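Local coordinates for fucolectin-related protein (Streptococcus pneumoniae, PDB 2WMF), which probably hydrolyses host blood-group carbohydrate antigens, as a family 98 glycoside hydrolase represented here by its catalytic module, at residues 30-34 / 35-39; 278-281 / 282-286; 314-317 / 318-321; 325-328 / 329-332. All blocks are in the same frame, centred on the assembly; numbering follows the deposited sequence.

Contact 1: 30-34 / 35-39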
ATOM      1  N   ARG A  30      -7.382  20.873   5.361  1.00 11.14           N
ATOM      2  CA  ARG A  30      -6.079  20.942   6.003  1.00 10.94           C
ATOM      3  C   ARG A  30      -4.955  20.208   5.258  1.00 10.32           C
ATOM      4  O   ARG A  30      -3.793  20.516   5.456  1.00 12.28           O
ATOM      5  CB  ARG A  30      -6.177  20.400   7.435  1.00 10.29           C
ATOM      6  CG  ARG A  30      -7.064  21.243   8.344  1.00 11.23           C
ATOM      7  CD  ARG A  30      -6.993  20.792   9.844  1.00 10.73           C
ATOM      8  NE  ARG A  30      -7.790  21.703  10.687  1.00 12.16           N
ATOM      9  CZ  ARG A  30      -7.475  22.116  11.905  1.00 12.22           C
ATOM     10  NH1 ARG A  30      -6.418  21.701  12.548  1.00 11.74           N
ATOM     11  NH2 ARG A  30      -8.248  23.032  12.477  1.00 11.97           N
ATOM     12  N   THR A  31      -5.354  19.210   4.474  1.00 10.21           N
ATOM     13  CA  THR A  31      -4.469  18.430   3.599  1.00  9.53           C
ATOM     14  C   THR A  31      -5.188  18.275   2.266  1.00 10.11           C
ATOM     15  O   THR A  31      -6.384  18.005   2.258  1.00 10.10           O
ATOM     16  CB  THR A  31      -4.182  17.019   4.188  1.00  9.63           C
ATOM     17  OG1 THR A  31      -3.802  17.136   5.565  1.00 10.64           O
ATOM     18  CG2 THR A  31      -3.090  16.294   3.349  1.00 10.11           C
ATOM     19  N   THR A  32      -4.475  18.486   1.156  1.00 10.65           N
ATOM     20  CA  THR A  32      -4.984  18.232  -0.171  1.00 10.23           C
ATOM     21  C   THR A  32      -4.552  16.799  -0.522  1.00 10.09           C
ATOM     22  O   THR A  32      -3.359  16.504  -0.591  1.00 10.64           O
ATOM     23  CB  THR A  32      -4.431  19.228  -1.174  1.00 11.51           C
ATOM     24  OG1 THR A  32      -4.928  20.525  -0.833  1.00 14.27           O
ATOM     25  CG2 THR A  32      -4.836  18.884  -2.576  1.00 12.69           C
ATOM     26  N   ILE A  33      -5.542  15.926  -0.659  1.00  9.52           N
ATOM     27  CA  ILE A  33      -5.315  14.507  -0.980  1.00  8.73           C
ATOM     28  C   ILE A  33      -6.118  14.170  -2.224  1.00  8.36           C
ATOM     29  O   ILE A  33      -7.347  14.276  -2.228  1.00  9.83           O
ATOM     30  CB  ILE A  33      -5.771  13.550   0.169  1.00  8.31           C
ATOM     31  CG1 ILE A  33      -5.140  13.956   1.494  1.00  8.26           C
ATOM     32  CG2 ILE A  33      -5.439  12.101  -0.223  1.00  9.35           C
ATOM     33  CD1 ILE A  33      -5.627  13.164   2.723  1.00  8.81           C
ATOM     34  N   ASN A  34      -5.419  13.774  -3.292  1.00  8.91           N
ATOM     35  CA  ASN A  34      -6.030  13.359  -4.533  1.00  9.73           C
ATOM     36  C   ASN A  34      -4.928  12.700  -5.367  1.00  8.74           C
ATOM     37  O   ASN A  34      -3.779  12.605  -4.927  1.00  8.88           O
ATOM     38  CB  ASN A  34      -6.679  14.527  -5.308  1.00 10.89           C
ATOM     39  CG  ASN A  34      -5.706  15.650  -5.597  1.00 11.36           C
ATOM     40  OD1 ASN A  34      -4.683  15.421  -6.223  1.00 11.53           O
ATOM     41  ND2 ASN A  34      -6.053  16.900  -5.178  1.00 11.76           N
ATOM     42  N   ASN A  35      -5.268  12.221  -6.564  1.00  9.54           N
ATOM     43  CA  ASN A  35      -4.277  11.569  -7.410  1.00 10.29           C
ATOM     44  C   ASN A  35      -3.040  12.415  -7.722  1.00 11.03           C
ATOM     45  O   ASN A  35      -1.940  11.862  -7.875  1.00 11.48           O
ATOM     46  CB  ASN A  35      -4.877  10.972  -8.674  1.00 10.28           C
ATOM     47  CG  ASN A  35      -5.404  12.040  -9.644  1.00  9.09           C
ATOM     48  OD1 ASN A  35      -5.897  13.088  -9.219  1.00 10.81           O
ATOM     49  ND2 ASN A  35      -5.387  11.718 -10.915  1.00  9.79           N
ATOM     50  N   GLU A  36      -3.214  13.741  -7.844  1.00 11.20           N
ATOM     51  CA  GLU A  36      -2.096  14.658  -8.067  1.00 12.21           C
ATOM     52  C   GLU A  36      -1.351  15.072  -6.798  1.00 11.08           C
ATOM     53  O   GLU A  36      -0.314  15.713  -6.867  1.00 12.12           O
ATOM     54  CB  GLU A  36      -2.585  15.895  -8.833  1.00 13.20           C
ATOM     55  CG  GLU A  36      -3.191  15.467 -10.177  1.00 15.26           C
ATOM     56  CD  GLU A  36      -3.783  16.601 -11.017  1.00 18.04           C
ATOM     57  OE1 GLU A  36      -3.426  17.749 -10.758  1.00 20.42           O
ATOM     58  OE2 GLU A  36      -4.611  16.287 -11.954  1.00 24.21           O
ATOM     59  N   SER A  37      -1.869  14.661  -5.635  1.00  9.77           N
ATOM     60  CA  SER A  37      -1.326  15.040  -4.333  1.00  9.04           C
ATOM     61  C   SER A  37      -1.582  13.896  -3.324  1.00  8.85           C
ATOM     62  O   SER A  37      -2.444  13.994  -2.456  1.00  8.31           O
ATOM     63  CB  SER A  37      -2.027  16.301  -3.855  1.00  9.16           C
ATOM     64  OG  SER A  37      -1.523  16.801  -2.649  1.00  9.91           O
ATOM     65  N   PRO A  38      -0.864  12.781  -3.493  1.00  8.08           N
ATOM     66  CA  PRO A  38      -1.040  11.646  -2.592  1.00  8.72           C
ATOM     67  C   PRO A  38      -0.458  11.941  -1.214  1.00  8.46           C
ATOM     68  O   PRO A  38       0.191  12.987  -0.992  1.00  8.88           O
ATOM     69  CB  PRO A  38      -0.261  10.539  -3.299  1.00  8.75           C
ATOM     70  CG  PRO A  38       0.838  11.258  -4.038  1.00  8.31           C
ATOM     71  CD  PRO A  38       0.158  12.525  -4.519  1.00  7.05           C
ATOM     72  N   LEU A  39      -0.721  11.036  -0.267  1.00  8.90           N
ATOM     73  CA  LEU A  39      -0.298  11.210   1.112  1.00  8.54           C
ATOM     74  C   LEU A  39       0.474   9.992   1.635  1.00  8.47           C
ATOM     75  O   LEU A  39       0.030   8.839   1.494  1.00  8.41           O
ATOM     76  CB  LEU A  39      -1.518  11.486   2.048  1.00  8.22           C
ATOM     77  CG  LEU A  39      -1.195  11.667   3.535  1.00  9.36           C
ATOM     78  CD1 LEU A  39      -0.369  12.961   3.700  1.00  9.04           C
ATOM     79  CD2 LEU A  39      -2.458  11.725   4.426  1.00  9.76           C
TER
HETATM   80  O   HOH W   1      -1.308  14.879   0.530  1.00 10.29           O
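Ser37 folds its side chain back against Thr32, with OG donating to Thr32 O at 2.8 Å from above the carbonyl plane. The same OG lies 3.9 Å from the methyl CG2 of Thr32. Ser37 OG stands anti to its backbone N (chi1 -176°), the torsion that swings the hydroxyl across the turn onto that carbonyl. A water bridges Thr32 O and Pro38 O, linking the two arms a little further from the bend. The bend itself is a type I beta turn from Asn34 to Ser37, closed by a single antiparallel hydrogen-bonded pair: Asn34 N gives to Ser37 O at 3.1 Å and Ser37 N to Asn34 O at 2.9 Å. Inside the turn, Asn34 OD1 receives a weak bond from Glu36 N at 2.8 Å; with CG between the backbone N and the carbonyl carbon (chi1 56°), the amide oxygen of Asn34 is turned in toward that N-H. On the buried side, Ile33 CD1 packs on Leu39 CD2 at 3.9 Å, the two side chains crossing at a slant where the first barrel strand, 39-45, starts. Asn35, at the outer corner, sends ND2 to Ala325 O in the loop before helix 328-334.

Contact 2: 278-281 / 282-286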
ATOM      1  N   GLU A 278       3.061  -3.945  -3.245  1.00  7.67           N
ATOM      2  CA  GLU A 278       1.806  -3.700  -2.528  1.00  7.50           C
ATOM      3  C   GLU A 278       1.291  -2.240  -2.761  1.00  7.37           C
ATOM      4  O   GLU A 278       0.103  -2.041  -2.980  1.00  6.92           O
ATOM      5  CB  GLU A 278       1.921  -4.033  -1.027  1.00  8.27           C
ATOM      6  CG  GLU A 278       2.395  -5.433  -0.683  1.00  7.24           C
ATOM      7  CD  GLU A 278       2.035  -5.824   0.726  1.00  6.63           C
ATOM      8  OE1 GLU A 278       0.936  -5.470   1.189  1.00  6.76           O
ATOM      9  OE2 GLU A 278       2.870  -6.458   1.418  1.00  7.04           O
ATOM     10  N   MET A 279       2.202  -1.262  -2.728  1.00  8.40           N
ATOM     11  CA  MET A 279       1.809   0.113  -3.024  1.00  7.40           C
ATOM     12  C   MET A 279       1.312   0.226  -4.477  1.00  7.74           C
ATOM     13  O   MET A 279       0.339   0.930  -4.751  1.00  7.73           O
ATOM     14  CB  MET A 279       2.969   1.104  -2.827  1.00  6.30           C
ATOM     15  CG  MET A 279       3.543   1.113  -1.377  1.00  8.70           C
ATOM     16  SD  MET A 279       5.103   2.054  -1.286  1.00  8.99           S
ATOM     17  CE  MET A 279       4.554   3.742  -1.562  1.00  9.09           C
ATOM     18  N   MET A 280       1.980  -0.468  -5.415  1.00  6.42           N
ATOM     19  CA  MET A 280       1.513  -0.467  -6.802  1.00  7.19           C
ATOM     20  C   MET A 280       0.061  -0.957  -6.978  1.00  6.27           C
ATOM     21  O   MET A 280      -0.658  -0.422  -7.772  1.00  7.15           O
ATOM     22  CB  MET A 280       2.428  -1.319  -7.669  1.00  6.48           C
ATOM     23  CG  MET A 280       2.136  -1.211  -9.156  1.00  5.93           C
ATOM     24  SD  MET A 280       3.145  -2.303 -10.191  1.00  8.82           S
ATOM     25  CE  MET A 280       4.708  -1.439 -10.124  1.00 10.69           C
ATOM     26  N   ASN A 281      -0.370  -1.974  -6.221  1.00  6.07           N
ATOM     27  CA  ASN A 281      -1.742  -2.451  -6.261  1.00  6.61           C
ATOM     28  C   ASN A 281      -2.730  -1.349  -5.902  1.00  6.54           C
ATOM     29  O   ASN A 281      -3.852  -1.323  -6.430  1.00  7.71           O
ATOM     30  CB  ASN A 281      -1.915  -3.606  -5.259  1.00  7.11           C
ATOM     31  CG  ASN A 281      -1.307  -4.923  -5.738  1.00  8.00           C
ATOM     32  OD1 ASN A 281      -0.734  -5.027  -6.835  1.00  7.02           O
ATOM     33  ND2 ASN A 281      -1.391  -5.933  -4.866  1.00  7.48           N
ATOM     34  N   VAL A 282      -2.311  -0.509  -4.965  1.00  5.83           N
ATOM     35  CA  VAL A 282      -3.152   0.615  -4.472  1.00  6.15           C
ATOM     36  C   VAL A 282      -3.151   1.732  -5.536  1.00  5.92           C
ATOM     37  O   VAL A 282      -4.234   2.147  -6.032  1.00  6.87           O
ATOM     38  CB  VAL A 282      -2.674   1.091  -3.094  1.00  7.26           C
ATOM     39  CG1 VAL A 282      -3.342   2.413  -2.716  1.00  6.80           C
ATOM     40  CG2 VAL A 282      -2.948  -0.034  -2.019  1.00  7.89           C
ATOM     41  N   TYR A 283      -1.955   2.166  -5.886  1.00  7.24           N
ATOM     42  CA  TYR A 283      -1.733   3.225  -6.909  1.00  6.92           C
ATOM     43  C   TYR A 283      -2.539   2.960  -8.193  1.00  6.57           C
ATOM     44  O   TYR A 283      -3.321   3.816  -8.666  1.00  7.69           O
ATOM     45  CB  TYR A 283      -0.234   3.347  -7.192  1.00  8.04           C
ATOM     46  CG  TYR A 283       0.074   4.228  -8.358  1.00  7.74           C
ATOM     47  CD1 TYR A 283       0.260   5.589  -8.181  1.00  7.41           C
ATOM     48  CD2 TYR A 283       0.269   3.698  -9.626  1.00  8.39           C
ATOM     49  CE1 TYR A 283       0.566   6.416  -9.264  1.00  8.83           C
ATOM     50  CE2 TYR A 283       0.590   4.527 -10.720  1.00  8.61           C
ATOM     51  CZ  TYR A 283       0.734   5.885 -10.523  1.00 10.03           C
ATOM     52  OH  TYR A 283       1.025   6.705 -11.643  1.00 10.75           O
ATOM     53  N   THR A 284      -2.335   1.781  -8.795  1.00  5.97           N
ATOM     54  CA  THR A 284      -2.985   1.467 -10.076  1.00  6.88           C
ATOM     55  C   THR A 284      -4.489   1.298  -9.964  1.00  7.11           C
ATOM     56  O   THR A 284      -5.178   1.296 -10.978  1.00  8.52           O
ATOM     57  CB  THR A 284      -2.365   0.226 -10.770  1.00  7.28           C
ATOM     58  OG1 THR A 284      -2.518  -0.931  -9.935  1.00  7.91           O
ATOM     59  CG2 THR A 284      -0.868   0.463 -11.090  1.00  8.36           C
ATOM     60  N   GLY A 285      -4.983   1.091  -8.729  1.00  6.79           N
ATOM     61  CA  GLY A 285      -6.416   1.025  -8.396  1.00  7.38           C
ATOM     62  C   GLY A 285      -7.030   2.361  -8.051  1.00  7.07           C
ATOM     63  O   GLY A 285      -8.183   2.428  -7.649  1.00  7.85           O
ATOM     64  N   GLY A 286      -6.264   3.425  -8.215  1.00  7.55           N
ATOM     65  CA  GLY A 286      -6.729   4.757  -7.865  1.00  7.16           C
ATOM     66  C   GLY A 286      -6.511   5.255  -6.439  1.00  7.07           C
ATOM     67  O   GLY A 286      -6.946   6.351  -6.045  1.00  7.00           O
TER
HETATM   68  O   HOH W   2      -4.368  -2.727  -8.778  1.00 10.00           O
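Thr284 sits one turn beyond Met280 and meets it twice, through its hydroxyl and through its methyl. OG1 donates to Met280 O at 2.9 Å, and Thr284 N gives to the same oxygen at 3.0 Å, the two donors arriving from opposite faces of the carbonyl plane. The hydroxyl lies between its own N and carbonyl carbon (chi1 61°), the rotamer that folds it back onto the preceding turn. That leaves CG2 to rest 3.9 Å from Met280 CG. Met280 itself puts CG anti to its backbone N (chi1 -172°), and this CG crosses the threonine methyl obliquely; the chain then bends at chi3, and the side chain also packs against Tyr432 and Tyr434. A water donating to both Thr284 OG1 and Asn281 O extends the polar network. This is the C-terminal end of helix 272-283, the helix that precedes the eighth strand of the beta/alpha barrel, and it ends in a Schellman motif: Gly286, with positive phi, is the C-prime residue, with Gly286 N bonded to Tyr283 O and Gly287 N to Val282 O. Just before this exit, Tyr283 N gives a nearly straight bond to Met279 O at 2.8 Å. Val282 N, by contrast, makes only weak bonds to Glu278 O and Met279 O, and Val282 CB approaches Met279 O to 3.4 Å. The polar ends of the other side chains are taken up elsewhere in the fold: Tyr283 OH bonds to Asn323 O, Asn281 OD1 to Tyr434 OH, and Glu278 hydrogen-bonds Asn213 and forms a salt bridge with Lys246.

Contact 3: 314-317 / 318-321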
ATOM      1  N   ILE A 314      10.040   5.019  -0.424  1.00  8.00           N
ATOM      2  CA  ILE A 314      10.259   6.354  -1.018  1.00  8.31           C
ATOM      3  C   ILE A 314      10.325   6.326  -2.556  1.00  9.04           C
ATOM      4  O   ILE A 314       9.682   7.145  -3.197  1.00  7.78           O
ATOM      5  CB  ILE A 314      11.473   7.082  -0.348  1.00  8.65           C
ATOM      6  CG1 ILE A 314      11.056   7.468   1.072  1.00  9.15           C
ATOM      7  CG2 ILE A 314      11.940   8.290  -1.205  1.00  9.15           C
ATOM      8  CD1 ILE A 314       9.976   8.584   1.140  1.00  8.96           C
ATOM      9  N   PRO A 315      11.056   5.367  -3.166  1.00  8.63           N
ATOM     10  CA  PRO A 315      11.093   5.407  -4.636  1.00  8.57           C
ATOM     11  C   PRO A 315       9.714   5.243  -5.276  1.00  8.26           C
ATOM     12  O   PRO A 315       9.395   5.940  -6.254  1.00  8.48           O
ATOM     13  CB  PRO A 315      12.074   4.279  -4.997  1.00  7.81           C
ATOM     14  CG  PRO A 315      12.990   4.239  -3.815  1.00  8.53           C
ATOM     15  CD  PRO A 315      12.061   4.424  -2.630  1.00  8.44           C
ATOM     16  N   PHE A 316       8.867   4.377  -4.700  1.00  8.66           N
ATOM     17  CA  PHE A 316       7.555   4.181  -5.292  1.00  8.60           C
ATOM     18  C   PHE A 316       6.657   5.380  -4.998  1.00  8.47           C
ATOM     19  O   PHE A 316       5.936   5.818  -5.880  1.00  9.21           O
ATOM     20  CB  PHE A 316       6.872   2.871  -4.960  1.00  9.18           C
ATOM     21  CG  PHE A 316       5.764   2.609  -5.887  1.00  8.95           C
ATOM     22  CD1 PHE A 316       6.008   2.047  -7.136  1.00  8.82           C
ATOM     23  CD2 PHE A 316       4.494   3.027  -5.570  1.00  8.67           C
ATOM     24  CE1 PHE A 316       4.973   1.926  -8.076  1.00 10.32           C
ATOM     25  CE2 PHE A 316       3.423   2.864  -6.503  1.00 10.24           C
ATOM     26  CZ  PHE A 316       3.682   2.314  -7.745  1.00 11.08           C
ATOM     27  N   PHE A 317       6.750   5.944  -3.807  1.00  8.65           N
ATOM     28  CA  PHE A 317       5.952   7.126  -3.493  1.00  8.75           C
ATOM     29  C   PHE A 317       6.336   8.315  -4.406  1.00  9.06           C
ATOM     30  O   PHE A 317       5.435   9.075  -4.865  1.00  8.56           O
ATOM     31  CB  PHE A 317       6.039   7.511  -2.032  1.00  8.46           C
ATOM     32  CG  PHE A 317       5.009   8.545  -1.637  1.00  8.29           C
ATOM     33  CD1 PHE A 317       3.660   8.234  -1.599  1.00  8.23           C
ATOM     34  CD2 PHE A 317       5.402   9.837  -1.357  1.00  7.74           C
ATOM     35  CE1 PHE A 317       2.725   9.168  -1.290  1.00  7.91           C
ATOM     36  CE2 PHE A 317       4.449  10.801  -1.031  1.00  8.00           C
ATOM     37  CZ  PHE A 317       3.110  10.467  -1.012  1.00  8.39           C
ATOM     38  N   ARG A 318       7.636   8.462  -4.692  1.00  9.61           N
ATOM     39  CA  ARG A 318       8.109   9.473  -5.655  1.00  9.81           C
ATOM     40  C   ARG A 318       7.471   9.227  -7.030  1.00  8.97           C
ATOM     41  O   ARG A 318       7.057  10.179  -7.720  1.00  9.60           O
ATOM     42  CB  ARG A 318       9.631   9.533  -5.745  1.00 11.41           C
ATOM     43  CG  ARG A 318      10.290  10.207  -4.573  1.00 12.23           C
ATOM     44  CD  ARG A 318      11.806  10.212  -4.678  1.00 15.58           C
ATOM     45  NE  ARG A 318      12.365  11.191  -3.761  1.00 15.98           N
ATOM     46  CZ  ARG A 318      13.511  11.063  -3.137  1.00 16.76           C
ATOM     47  NH1 ARG A 318      14.262   9.986  -3.301  1.00 20.58           N
ATOM     48  NH2 ARG A 318      13.912  12.014  -2.332  1.00 20.06           N
ATOM     49  N   HIS A 319       7.401   7.964  -7.463  1.00  8.27           N
ATOM     50  CA  HIS A 319       6.688   7.638  -8.697  1.00  8.64           C
ATOM     51  C   HIS A 319       5.260   8.179  -8.658  1.00  8.19           C
ATOM     52  O   HIS A 319       4.773   8.781  -9.653  1.00  8.76           O
ATOM     53  CB  HIS A 319       6.668   6.127  -8.990  1.00  8.71           C
ATOM     54  CG  HIS A 319       5.958   5.796 -10.260  1.00  9.16           C
ATOM     55  ND1 HIS A 319       6.525   5.965 -11.508  1.00  9.70           N
ATOM     56  CD2 HIS A 319       4.710   5.316 -10.472  1.00 10.02           C
ATOM     57  CE1 HIS A 319       5.662   5.569 -12.428  1.00  9.95           C
ATOM     58  NE2 HIS A 319       4.539   5.225 -11.834  1.00 10.92           N
ATOM     59  N   ALA A 320       4.583   7.970  -7.537  1.00  8.14           N
ATOM     60  CA  ALA A 320       3.173   8.352  -7.370  1.00  8.11           C
ATOM     61  C   ALA A 320       2.975   9.888  -7.334  1.00  8.62           C
ATOM     62  O   ALA A 320       1.928  10.391  -7.764  1.00  9.66           O
ATOM     63  CB  ALA A 320       2.583   7.698  -6.109  1.00  7.59           C
ATOM     64  N   ILE A 321       3.977  10.624  -6.844  1.00  9.85           N
ATOM     65  CA  ILE A 321       3.953  12.103  -6.885  1.00 10.45           C
ATOM     66  C   ILE A 321       4.144  12.581  -8.326  1.00 11.21           C
ATOM     67  O   ILE A 321       3.440  13.489  -8.786  1.00 12.88           O
ATOM     68  CB  ILE A 321       5.030  12.758  -5.991  1.00 11.20           C
ATOM     69  CG1 ILE A 321       4.823  12.386  -4.514  1.00 11.32           C
ATOM     70  CG2 ILE A 321       5.033  14.297  -6.159  1.00 12.48           C
ATOM     71  CD1 ILE A 321       6.071  12.603  -3.652  1.00 11.01           C
TER
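Ile314 O takes the hydrogen bond of Arg318 N at 2.9 Å, the hydrogen pointing almost straight at it (166°). The side chains of the two residues also meet: methyl CG2 of Ile314 lies over one face of the Arg318 guanidinium, toward its rim, with NH1 3.6 Å away. Arg318 reaches there because its chain is extended from CG to NE, and its NE forms a salt bridge with Asp69. These are successive turns of helix 307-322, the helix that follows the last strand of the beta/alpha barrel, kinked where the nitrogen of Pro315 has no bond to the turn before. The carbonyl of Pro315 still accepts, from His319 N at 3.1 Å. One turn apart, Phe317 CE2 and Ile321 CD1 touch at 3.6 Å, and both residues pack on Tyr73. Phe316 and His319 set their rings obliquely, with centroids 5.5 Å apart and planes at 37°. Phe316 has CG anti to its backbone N (chi1 -164°), which directs the ring along the helix toward the histidine and onto Met279 and Met280. The His319 ring meets Tyr283 edge-to-face, while its NE2 bonds to Tyr432 OH, joining the barrel helix to strand 430-434.

Contact 4: 325-328 / 329-332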
ATOM      1  N   ALA A 325      -1.811   8.948  -9.985  1.00  9.61           N
ATOM      2  CA  ALA A 325      -2.604   7.731 -10.108  1.00  8.80           C
ATOM      3  C   ALA A 325      -3.803   7.901 -11.020  1.00  8.67           C
ATOM      4  O   ALA A 325      -4.267   9.017 -11.237  1.00  8.18           O
ATOM      5  CB  ALA A 325      -3.104   7.292  -8.734  1.00  8.82           C
ATOM      6  N   PRO A 326      -4.351   6.790 -11.509  1.00  9.06           N
ATOM      7  CA  PRO A 326      -5.603   6.920 -12.244  1.00  9.32           C
ATOM      8  C   PRO A 326      -6.653   7.653 -11.438  1.00  9.26           C
ATOM      9  O   PRO A 326      -6.863   7.348 -10.273  1.00  9.62           O
ATOM     10  CB  PRO A 326      -6.037   5.477 -12.501  1.00 10.23           C
ATOM     11  CG  PRO A 326      -4.768   4.654 -12.344  1.00 12.23           C
ATOM     12  CD  PRO A 326      -3.887   5.391 -11.413  1.00  9.47           C
ATOM     13  N   SER A 327      -7.297   8.636 -12.053  1.00  9.27           N
ATOM     14  CA  SER A 327      -8.382   9.343 -11.429  1.00  9.57           C
ATOM     15  C   SER A 327      -9.653   8.513 -11.287  1.00  9.13           C
ATOM     16  O   SER A 327      -9.772   7.450 -11.900  1.00  8.02           O
ATOM     17  CB  SER A 327      -8.688  10.578 -12.299  1.00  9.82           C
ATOM     18  OG  SER A 327      -9.227  10.159 -13.538  1.00 10.10           O
ATOM     19  N   LYS A 328     -10.616   8.981 -10.493  1.00  9.99           N
ATOM     20  CA  LYS A 328     -11.856   8.236 -10.378  1.00 10.37           C
ATOM     21  C   LYS A 328     -12.487   7.969 -11.760  1.00  9.65           C
ATOM     22  O   LYS A 328     -12.910   6.874 -12.064  1.00  9.20           O
ATOM     23  CB  LYS A 328     -12.837   8.984  -9.463  1.00 11.09           C
ATOM     24  CG  LYS A 328     -14.115   8.255  -9.123  1.00 12.31           C
ATOM     25  CD  LYS A 328     -15.081   9.185  -8.373  1.00 13.91           C
ATOM     26  CE  LYS A 328     -16.418   8.590  -8.114  1.00 16.38           C
ATOM     27  NZ  LYS A 328     -17.346   9.645  -7.517  1.00 17.05           N
ATOM     28  N   GLU A 329     -12.522   8.992 -12.604  1.00  9.97           N
ATOM     29  CA  GLU A 329     -13.151   8.845 -13.913  1.00 10.66           C
ATOM     30  C   GLU A 329     -12.361   7.886 -14.832  1.00  9.89           C
ATOM     31  O   GLU A 329     -12.949   7.121 -15.586  1.00  9.63           O
ATOM     32  CB  GLU A 329     -13.410  10.223 -14.558  1.00 11.31           C
ATOM     33  CG  GLU A 329     -12.191  11.029 -14.841  1.00 12.30           C
ATOM     34  CD  GLU A 329     -11.749  11.968 -13.710  1.00 14.59           C
ATOM     35  OE1 GLU A 329     -12.097  11.795 -12.532  1.00 14.10           O
ATOM     36  OE2 GLU A 329     -10.986  12.905 -14.010  1.00 15.35           O
ATOM     37  N   GLU A 330     -11.036   7.881 -14.694  1.00  9.23           N
ATOM     38  CA  GLU A 330     -10.209   6.903 -15.454  1.00 10.49           C
ATOM     39  C   GLU A 330     -10.526   5.447 -15.007  1.00 10.06           C
ATOM     40  O   GLU A 330     -10.620   4.537 -15.838  1.00  9.86           O
ATOM     41  CB  GLU A 330      -8.721   7.181 -15.303  1.00 10.59           C
ATOM     42  CG  GLU A 330      -8.188   8.397 -16.062  1.00 13.76           C
ATOM     43  CD  GLU A 330      -6.734   8.641 -15.655  1.00 16.98           C
ATOM     44  OE1 GLU A 330      -5.941   7.914 -16.272  1.00 25.78           O
ATOM     45  OE2 GLU A 330      -6.417   9.441 -14.699  1.00 20.28           O
ATOM     46  N   VAL A 331     -10.651   5.253 -13.698  1.00  9.67           N
ATOM     47  CA  VAL A 331     -11.031   3.941 -13.175  1.00 10.14           C
ATOM     48  C   VAL A 331     -12.434   3.563 -13.614  1.00 10.50           C
ATOM     49  O   VAL A 331     -12.635   2.465 -14.139  1.00 11.33           O
ATOM     50  CB  VAL A 331     -10.801   3.844 -11.675  1.00 10.08           C
ATOM     51  CG1 VAL A 331     -11.202   2.463 -11.132  1.00  9.49           C
ATOM     52  CG2 VAL A 331      -9.333   4.113 -11.358  1.00  9.64           C
ATOM     53  N   VAL A 332     -13.394   4.465 -13.472  1.00 10.90           N
ATOM     54  CA  VAL A 332     -14.745   4.187 -13.984  1.00 11.29           C
ATOM     55  C   VAL A 332     -14.701   3.794 -15.474  1.00 11.57           C
ATOM     56  O   VAL A 332     -15.265   2.773 -15.908  1.00 11.60           O
ATOM     57  CB  VAL A 332     -15.707   5.375 -13.729  1.00 11.51           C
ATOM     58  CG1 VAL A 332     -16.986   5.235 -14.576  1.00 12.56           C
ATOM     59  CG2 VAL A 332     -15.991   5.470 -12.224  1.00 12.79           C
TER
HETATM   60  O   HOH W   3      -4.041  10.179 -13.864  1.00 20.42           O
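A capping box begins helix 328-334, with Ser327 as the N-cap and Glu330 as its partner three residues on. Glu330 N gives its hydrogen to Ser327 OG at 3.1 Å, and the glutamate returns the bond, OE2 receiving Ser327 N at 2.9 Å and 177°. That N-H comes to OE2 from well above the carboxylate plane. The serine can play its part because OG is placed between its backbone N and carbonyl carbon (chi1 68°), facing the first turn. Glu330 runs extended beyond CG, back past the start of the helix, and a water bridges its OE2 and Ala325 O. Glu329 comes to the serine from another direction: bent at chi2 (-91°), it brings CD to 3.1 Å from Ser327 OG without a hydrogen bond. Two carboxylates thus gather at the helix N terminus, where the helix dipole would probably favour their negative charge. The backbone bonds start at once, Val331 N to Ser327 O at 3.0 Å and Val332 N to Lys328 O at 2.8 Å. On the buried side, Pro326 CB rests 3.7 Å from Val331 CG2, which also packs against helix 219-231. An apolar contact between N' (Pro326) and N4 (Val331), five residues apart, is a hydrophobic staple, which often accompanies a capping box.

From the N terminus, contact 1 closes a tight beta turn leading into the first barrel strand. Contact 2 ends helix 272-283, contact 3 lies along helix 307-322, and contact 4 opens helix 328-334 a few residues later. All four are local and follow in series, with none nested or crossing. In space they join: Pro38 and Leu39 of contact 1 pack on Phe317 of contact 3, so the entry to strand 39-45 sits against the last barrel helix. Phe316 and Ala320 lie on Tyr283, pairing contacts 2 and 3. Pro326 of contact 4 packs on the Tyr283 and Thr284 carbonyls, joining the ends of contacts 2 and 4.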